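Local coordinates for variable region-containing chitin-binding protein 3 (Branchiostoma floridae, PDB 1XT5) that probably binds and hydrolyses chitin as a whole protein, an immune-type receptor of amphioxus of which this chain is the first, immunoglobulin V-type domain, at residues A[37-41]-A[53-57]. Coordinates in Å, arbitrary orientation, origin at the centre of the assembly. Residues are numbered along the deposited sequence.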
loop_
_atom_site.group_PDB
_atom_site.type_symbol
_atom_site.label_atom_id
_atom_site.label_comp_id
_atom_site.label_asym_id
_atom_site.label_seq_id
_atom_site.Cartn_x
_atom_site.Cartn_y
_atom_site.Cartn_z
ATOM N N PRO A 37 7.855 5.866 -7.891
ATOM C CA PRO A 37 6.487 6.282 -7.585
ATOM C C PRO A 37 6.304 6.517 -6.115
ATOM O O PRO A 37 7.257 6.562 -5.344
ATOM C CB PRO A 37 5.676 5.119 -8.184
ATOM C CG PRO A 37 6.540 3.948 -7.845
ATOM C CD PRO A 37 7.953 4.399 -8.085
ATOM N N VAL A 38 5.061 6.702 -5.715
ATOM C CA VAL A 38 4.667 6.849 -4.333
ATOM C C VAL A 38 3.572 5.852 -4.001
ATOM O O VAL A 38 2.605 5.692 -4.764
ATOM C CB VAL A 38 4.310 8.300 -4.006
ATOM C CG1 VAL A 38 3.308 8.924 -4.928
ATOM C CG2 VAL A 38 3.853 8.378 -2.546
ATOM N N ILE A 39 3.801 5.149 -2.894
ATOM C CA ILE A 39 2.927 4.075 -2.434
ATOM C C ILE A 39 2.078 4.587 -1.317
ATOM O O ILE A 39 2.600 5.182 -0.353
ATOM C CB ILE A 39 3.795 2.885 -1.892
ATOM C CG1 ILE A 39 4.561 2.178 -2.998
ATOM C CG2 ILE A 39 2.987 1.909 -1.055
ATOM C CD1 ILE A 39 5.473 2.900 -3.940
ATOM N N SER A 40 0.773 4.348 -1.382
ATOM C CA SER A 40 -0.142 4.642 -0.308
ATOM C C SER A 40 -0.993 3.411 -0.008
ATOM O O SER A 40 -1.501 2.775 -0.924
ATOM C CB SER A 40 -1.090 5.781 -0.697
ATOM O OG SER A 40 -0.402 6.945 -1.067
ATOM N N TRP A 41 -1.122 3.079 1.261
ATOM C CA TRP A 41 -2.140 2.123 1.725
ATOM C C TRP A 41 -3.178 2.948 2.443
ATOM O O TRP A 41 -2.871 3.753 3.337
ATOM C CB TRP A 41 -1.531 1.076 2.629
ATOM C CG TRP A 41 -0.814 -0.025 1.941
ATOM C CD1 TRP A 41 0.516 -0.127 1.644
ATOM C CD2 TRP A 41 -1.438 -1.237 1.417
ATOM N NE1 TRP A 41 0.762 -1.302 0.981
ATOM C CE2 TRP A 41 -0.396 -2.002 0.859
ATOM C CE3 TRP A 41 -2.751 -1.724 1.422
ATOM C CZ2 TRP A 41 -0.650 -3.263 0.295
ATOM C CZ3 TRP A 41 -2.992 -2.959 0.864
ATOM C CH2 TRP A 41 -1.952 -3.733 0.318
ATOM N N VAL A 53 -3.127 4.684 6.044
ATOM C CA VAL A 53 -2.437 3.633 6.803
ATOM C C VAL A 53 -0.915 3.839 6.725
ATOM O O VAL A 53 -0.210 3.853 7.719
ATOM C CB VAL A 53 -2.855 2.245 6.325
ATOM C CG1 VAL A 53 -2.096 1.173 7.052
ATOM C CG2 VAL A 53 -4.370 2.093 6.470
ATOM N N PHE A 54 -0.424 3.963 5.500
ATOM C CA PHE A 54 0.976 4.016 5.190
ATOM C C PHE A 54 1.167 4.866 3.947
ATOM O O PHE A 54 0.371 4.785 3.016
ATOM C CB PHE A 54 1.530 2.602 4.973
ATOM C CG PHE A 54 2.999 2.553 4.566
ATOM C CD1 PHE A 54 3.978 2.417 5.547
ATOM C CD2 PHE A 54 3.369 2.652 3.232
ATOM C CE1 PHE A 54 5.318 2.411 5.173
ATOM C CE2 PHE A 54 4.713 2.677 2.854
ATOM C CZ PHE A 54 5.640 2.535 3.861
ATOM N N LYS A 55 2.289 5.569 3.891
ATOM C CA LYS A 55 2.737 6.229 2.674
ATOM C C LYS A 55 4.267 6.087 2.589
ATOM O O LYS A 55 4.953 6.168 3.619
ATOM C CB LYS A 55 2.320 7.690 2.590
ATOM C CG LYS A 55 2.464 8.399 1.256
ATOM C CD LYS A 55 1.944 9.820 1.274
ATOM C CE LYS A 55 2.100 10.522 -0.041
ATOM N NZ LYS A 55 1.559 11.921 0.008
ATOM N N GLY A 56 4.792 5.930 1.395
ATOM C CA GLY A 56 6.217 5.905 1.228
ATOM C C GLY A 56 6.655 6.077 -0.196
ATOM O O GLY A 56 5.884 5.885 -1.135
ATOM N N ASN A 57 7.935 6.408 -0.358
ATOM C CA ASN A 57 8.527 6.475 -1.668
ATOM C C ASN A 57 10.050 6.370 -1.533
ATOM O O ASN A 57 10.617 6.867 -0.581
ATOM C CB ASN A 57 8.210 7.781 -2.428
ATOM C CG ASN A 57 8.575 9.054 -1.710
ATOM O OD1 ASN A 57 7.844 9.612 -0.916
ATOM N ND2 ASN A 57 9.787 9.561 -2.000
#
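Five main-chain hydrogen bonds tie 37-41 to 53-57; the axes of the antiparallel strand segments 38-41 and 53-57 approach to 4.6 Å at 176°. Ile39 and Gly56 form a reciprocal pair, Ile39 N to Gly56 O at 2.8 Å and Gly56 N to Ile39 O at 2.9 Å. Trp41 N gives to Phe54 O at 2.9 Å, while Trp41 O accepts twice, from Val53 N at 2.9 Å and Phe54 N at 3.3 Å. Two residues thus face one, a classic beta bulge. At the non-hydrogen-bonded pair Ser40-Lys55, CA-H...O contacts fill in: Lys55 CA to Ile39 O at 3.2 Å, Ser40 CA to Phe54 O at 3.4 Å. In the immunoglobulin V fold these are strands C and C', the hairpin that carries the sheet from 105-112 on to 72-76. Trp41 is the core tryptophan of strand C, packed on the Cys26-Cys109 disulfide with NE1 hydrogen-bonded to Pro92 O. Apolar contacts follow on its face of the sheet: Trp41 CB meets Phe54 CB at 4.1 Å, and Ile39 CG2 lies at the edge of the Phe54 ring, 4.3 Å from CE2. That ring covers Gly56, where a CB would sit 3.0 Å from Phe54 CE2. On the other face, the extended Lys55 chain brings CE within 3.7 Å of Val38 CG2, and its CG passes Ser40 OG at 4.0 Å.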